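Side-chain contacts in beta-glucoside phosphorylase BglX (Unidentified, PDB 5VQE), which is a glycoside hydrolase family 3 enzyme that probably breaks down beta-glucosides, transferring the glucosyl unit to phosphate: residues 382-387 against 533-538; 293-296 against 300-303. All coordinates share one frame; numbering follows the deposited sequence. Where two conformers were deposited one is given.

Contact 1: 382-387 against 533-538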
loop_
_atom_site.group_PDB
_atom_site.type_symbol
_atom_site.label_atom_id
_atom_site.label_comp_id
_atom_site.label_asym_id
_atom_site.label_seq_id
_atom_site.Cartn_x
_atom_site.Cartn_y
_atom_site.Cartn_z
ATOM N N LYS A 382 12.450 -3.450 -17.220
ATOM C CA LYS A 382 12.853 -2.222 -17.893
ATOM C C LYS A 382 12.135 -1.006 -17.314
ATOM O O LYS A 382 12.752 0.040 -17.089
ATOM C CB LYS A 382 12.571 -2.351 -19.390
ATOM C CG LYS A 382 12.877 -1.109 -20.210
ATOM C CD LYS A 382 12.669 -1.370 -21.705
ATOM N N TRP A 383 10.829 -1.121 -17.078
ATOM C CA TRP A 383 10.083 -0.014 -16.486
ATOM C C TRP A 383 10.603 0.326 -15.095
ATOM O O TRP A 383 10.656 1.500 -14.716
ATOM C CB TRP A 383 8.595 -0.358 -16.416
ATOM C CG TRP A 383 7.871 -0.269 -17.720
ATOM C CD1 TRP A 383 8.256 0.421 -18.828
ATOM C CD2 TRP A 383 6.621 -0.894 -18.049
ATOM N NE1 TRP A 383 7.325 0.264 -19.831
ATOM C CE2 TRP A 383 6.313 -0.538 -19.376
ATOM C CE3 TRP A 383 5.739 -1.722 -17.353
ATOM C CZ2 TRP A 383 5.161 -0.978 -20.015
ATOM C CZ3 TRP A 383 4.601 -2.154 -17.983
ATOM C CH2 TRP A 383 4.319 -1.786 -19.306
ATOM N N ALA A 384 10.976 -0.690 -14.312
ATOM C CA ALA A 384 11.541 -0.428 -12.992
ATOM C C ALA A 384 12.832 0.371 -13.094
ATOM O O ALA A 384 13.095 1.254 -12.266
ATOM C CB ALA A 384 11.785 -1.742 -12.254
ATOM N N LEU A 385 13.656 0.071 -14.101
ATOM C CA LEU A 385 14.899 0.810 -14.274
ATOM C C LEU A 385 14.634 2.249 -14.698
ATOM O O LEU A 385 15.284 3.174 -14.199
ATOM C CB LEU A 385 15.789 0.104 -15.298
ATOM C CG LEU A 385 17.292 0.268 -15.070
ATOM C CD1 LEU A 385 17.718 -0.436 -13.787
ATOM C CD2 LEU A 385 18.082 -0.279 -16.252
ATOM N N GLU A 386 13.687 2.459 -15.620
ATOM C CA GLU A 386 13.342 3.814 -16.040
ATOM C C GLU A 386 12.834 4.645 -14.868
ATOM O O GLU A 386 13.201 5.816 -14.717
ATOM C CB GLU A 386 12.288 3.761 -17.145
ATOM C CG GLU A 386 12.752 3.066 -18.407
ATOM C CD GLU A 386 11.646 2.935 -19.435
ATOM O OE1 GLU A 386 10.482 3.278 -19.122
ATOM O OE2 GLU A 386 11.945 2.482 -20.555
ATOM N N ILE A 387 11.969 4.059 -14.038
ATOM C CA ILE A 387 11.411 4.804 -12.917
ATOM C C ILE A 387 12.507 5.158 -11.921
ATOM O O ILE A 387 12.555 6.282 -11.410
ATOM C CB ILE A 387 10.256 4.004 -12.284
ATOM C CG1 ILE A 387 9.091 3.941 -13.285
ATOM C CG2 ILE A 387 9.774 4.648 -10.996
ATOM C CD1 ILE A 387 8.036 2.922 -12.956
ATOM N N ASN A 533 15.430 -1.406 -3.909
ATOM C CA ASN A 533 15.493 -2.608 -4.726
ATOM C C ASN A 533 16.698 -2.510 -5.650
ATOM O O ASN A 533 17.391 -1.492 -5.705
ATOM C CB ASN A 533 14.194 -2.833 -5.518
ATOM C CG ASN A 533 13.898 -1.731 -6.515
ATOM O OD1 ASN A 533 14.720 -0.850 -6.770
ATOM N ND2 ASN A 533 12.705 -1.783 -7.094
ATOM N N GLU A 534 16.956 -3.602 -6.371
ATOM C CA GLU A 534 18.147 -3.665 -7.210
ATOM C C GLU A 534 18.164 -2.540 -8.239
ATOM O O GLU A 534 19.202 -1.905 -8.457
ATOM C CB GLU A 534 18.224 -5.029 -7.896
ATOM C CG GLU A 534 19.191 -5.080 -9.074
ATOM C CD GLU A 534 19.491 -6.501 -9.518
ATOM O OE1 GLU A 534 18.886 -7.439 -8.957
ATOM O OE2 GLU A 534 20.333 -6.676 -10.423
ATOM N N ALA A 535 17.028 -2.281 -8.888
ATOM C CA ALA A 535 16.992 -1.257 -9.926
ATOM C C ALA A 535 17.406 0.100 -9.377
ATOM O O ALA A 535 18.178 0.827 -10.013
ATOM C CB ALA A 535 15.597 -1.184 -10.539
ATOM N N THR A 536 16.908 0.461 -8.191
ATOM C CA THR A 536 17.228 1.768 -7.636
ATOM C C THR A 536 18.672 1.834 -7.173
ATOM O O THR A 536 19.301 2.893 -7.268
ATOM C CB THR A 536 16.277 2.086 -6.482
ATOM O OG1 THR A 536 14.929 1.933 -6.938
ATOM C CG2 THR A 536 16.484 3.507 -5.972
ATOM N N VAL A 537 19.211 0.719 -6.680
ATOM C CA VAL A 537 20.607 0.687 -6.251
ATOM C C VAL A 537 21.531 0.891 -7.445
ATOM O O VAL A 537 22.489 1.670 -7.385
ATOM C CB VAL A 537 20.912 -0.633 -5.521
ATOM C CG1 VAL A 537 22.425 -0.856 -5.383
ATOM C CG2 VAL A 537 20.252 -0.657 -4.134
ATOM N N ARG A 538 21.263 0.191 -8.548
ATOM C CA ARG A 538 22.114 0.331 -9.728
ATOM C C ARG A 538 22.049 1.746 -10.287
ATOM O O ARG A 538 23.069 2.299 -10.708
ATOM C CB ARG A 538 21.722 -0.692 -10.798
ATOM C CG ARG A 538 21.960 -2.123 -10.375
ATOM C CD ARG A 538 21.749 -3.116 -11.505
ATOM N NE ARG A 538 22.026 -4.481 -11.055
ATOM C CZ ARG A 538 23.235 -5.043 -11.028
ATOM N NH1 ARG A 538 24.304 -4.375 -11.436
ATOM N NH2 ARG A 538 23.377 -6.286 -10.583
#

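Contact 2: 293-296 against 300-303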
loop_
_atom_site.group_PDB
_atom_site.type_symbol
_atom_site.label_atom_id
_atom_site.label_comp_id
_atom_site.label_asym_id
_atom_site.label_seq_id
_atom_site.Cartn_x
_atom_site.Cartn_y
_atom_site.Cartn_z
ATOM N N VAL A 293 -6.471 -2.946 15.535
ATOM C CA VAL A 293 -6.882 -2.316 16.781
ATOM C C VAL A 293 -7.878 -1.195 16.517
ATOM O O VAL A 293 -8.850 -1.023 17.262
ATOM C CB VAL A 293 -5.644 -1.809 17.541
ATOM C CG1 VAL A 293 -6.053 -1.151 18.843
ATOM C CG2 VAL A 293 -4.664 -2.959 17.795
ATOM N N GLY A 294 -7.652 -0.411 15.460
ATOM C CA GLY A 294 -8.563 0.673 15.138
ATOM C C GLY A 294 -10.000 0.221 14.994
ATOM O O GLY A 294 -10.927 0.961 15.342
ATOM N N TYR A 295 -10.210 -0.998 14.494
ATOM C CA TYR A 295 -11.553 -1.559 14.425
ATOM C C TYR A 295 -11.969 -2.147 15.765
ATOM O O TYR A 295 -13.019 -1.786 16.308
ATOM C CB TYR A 295 -11.622 -2.632 13.339
ATOM C CG TYR A 295 -13.022 -3.091 13.009
ATOM C CD1 TYR A 295 -13.532 -4.269 13.537
ATOM C CD2 TYR A 295 -13.843 -2.330 12.184
ATOM C CE1 TYR A 295 -14.824 -4.693 13.243
ATOM C CE2 TYR A 295 -15.132 -2.739 11.879
ATOM C CZ TYR A 295 -15.617 -3.928 12.407
ATOM O OH TYR A 295 -16.899 -4.337 12.101
ATOM N N THR A 296 -11.144 -3.045 16.318
ATOM C CA THR A 296 -11.573 -3.837 17.469
ATOM C C THR A 296 -11.843 -2.972 18.687
ATOM O O THR A 296 -12.708 -3.311 19.505
ATOM C CB THR A 296 -10.525 -4.893 17.827
ATOM O OG1 THR A 296 -9.284 -4.249 18.157
ATOM C CG2 THR A 296 -10.305 -5.881 16.676
ATOM N N PRO A 300 -17.856 -3.201 20.703
ATOM C CA PRO A 300 -17.820 -4.646 20.933
ATOM C C PRO A 300 -17.971 -5.380 19.611
ATOM O O PRO A 300 -18.805 -5.023 18.778
ATOM C CB PRO A 300 -19.009 -4.891 21.870
ATOM C CG PRO A 300 -19.185 -3.584 22.574
ATOM C CD PRO A 300 -18.894 -2.550 21.518
ATOM N N ARG A 301 -17.142 -6.403 19.416
ATOM C CA ARG A 301 -17.056 -7.025 18.099
ATOM C C ARG A 301 -18.394 -7.615 17.658
ATOM O O ARG A 301 -18.769 -7.496 16.486
ATOM C CB ARG A 301 -15.976 -8.096 18.090
ATOM C CG ARG A 301 -15.756 -8.678 16.710
ATOM C CD ARG A 301 -14.421 -9.399 16.614
ATOM N NE ARG A 301 -14.102 -9.826 15.246
ATOM C CZ ARG A 301 -13.455 -9.087 14.348
ATOM N NH1 ARG A 301 -13.051 -7.856 14.641
ATOM N NH2 ARG A 301 -13.207 -9.587 13.140
ATOM N N HIS A 302 -19.132 -8.252 18.579
ATOM C CA HIS A 302 -20.382 -8.900 18.187
ATOM C C HIS A 302 -21.371 -7.891 17.614
ATOM O O HIS A 302 -22.171 -8.241 16.739
ATOM C CB HIS A 302 -20.981 -9.693 19.363
ATOM C CG HIS A 302 -21.516 -8.857 20.483
ATOM N ND1 HIS A 302 -20.758 -8.506 21.580
ATOM C CD2 HIS A 302 -22.753 -8.351 20.704
ATOM C CE1 HIS A 302 -21.495 -7.791 22.411
ATOM N NE2 HIS A 302 -22.708 -7.681 21.902
ATOM N N GLU A 303 -21.316 -6.640 18.069
ATOM C CA GLU A 303 -22.120 -5.576 17.483
ATOM C C GLU A 303 -21.473 -4.990 16.231
ATOM O O GLU A 303 -22.185 -4.589 15.303
ATOM C CB GLU A 303 -22.332 -4.443 18.494
ATOM C CG GLU A 303 -23.128 -4.812 19.736
ATOM C CD GLU A 303 -22.995 -3.764 20.841
ATOM O OE1 GLU A 303 -22.475 -2.656 20.568
ATOM O OE2 GLU A 303 -23.400 -4.053 21.986
#

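Contact 1: 382-387 against 533-538
Ala-535 packs against Ala-384 and Leu-385 where two helices of the C-terminal alpha/beta domain meet, the N-terminal turn of helix 534-544 lying against the middle of helix 378-391. Asn-533 is the N-cap of helix 534-544. Its OD1 accepts from Thr-536 N at 2.9 Å, the capping bond, and from Thr-536 OG1, the two donors arriving from opposite faces of the amide plane; ND2 donates to Val-110 O, which fixes the rotation of the amide. Glu-534, next in the chain, touches Leu-433 of helix 429-441 and otherwise serves Arg-538. Ala-535 makes the interhelical contact: its CB lies 3.9 Å from Ala-384 O and 4.2 Å from Ala-384 CB. This pairing of small side chains suits the close approach of the helices, whose nearest CA atoms, of Leu-385 and Ala-535, are 5.2 Å apart. The CD1 branch of Leu-385 turns in to touch Ala-535 CB at 4.0 Å. No hydrogen bond links the two segments. One turn beyond Glu-534, Arg-538 grips that residue side-on, NE and NH2 both donating to the single oxygen OE2; OE2 receives NE through its anti lone pair, at 2.8 Å, while NH2 comes from above the carboxylate plane.

Contact 2: 293-296 against 300-303
Arg-301 reaches back from the first turn of helix 301-310 to bring its guanidinium against Tyr-295 and Thr-296 of the short helix 293-296, within the TIM-barrel domain of the family 3 fold. From CB the chain leaves with CG anti to the backbone N (chi1 -174°) and stays extended through CG and CD to NE, which carries the charged end toward the short helix; the side chain also rests on Leu-320. NE forms a salt bridge with Asp-325 OD1. Beyond CZ, the two terminal nitrogens have different surroundings. NH2 donates to Thr-290 OG1, whereas NH1 lies against the short helix, 3.8 Å from Tyr-295 CD1 and 3.9 Å from Tyr-295 CE1. It meets the phenol ring at its edge, near the ring plane, and the ring and guanidinium planes are 77° apart, so this is neither a stack nor a face-on cation-pi contact. NH1, which has a hydrogen bond of its own outside the two segments, also meets Thr-296 CG2, at 3.9 Å. No hydrogen bond passes between the two segments; the bonds of NE, NH1 and NH2 to outside partners together hold the guanidinium in place beside the ring.

Tyr-295 is itself fixed at its far end, where OH is hydrogen-bonded to Ser-308 OG, and its ring meets that of His-242. The side chain lies about 9 Å from the bound 2-deoxy-2-fluoroglucose; Met-292, three residues earlier in the chain, lines the sugar pocket. Helix 293-296 follows strand 284-287 and the pocket residues Asp-288 and Ala-289; its Gly-294 is joined by a backbone hydrogen bond to Gln-205, another pocket residue, while the tyrosine ring packs on Ala-304 and Leu-305 of helix 301-310, the helix that leads on to strand 316-317.

The two contacts lie on opposite sides of the chain's centre, their own centres 42 Å apart, and share no helix or strand. Both are small and partly buried, without a hydrogen bond between their segments, yet they differ in chemistry. Contact 1 joins helices distant in sequence and its side-chain contacts are apolar, its polar groups pairing within one helix or with loops nearby. Contact 2 joins neighbouring elements of the barrel domain and sets a charged group against an aromatic edge and a methyl, with the charge answered from outside both segments. Of the two, contact 2 lies near the sugar pocket without lining it, whereas contact 1 belongs to helix packing in the C-terminal domain.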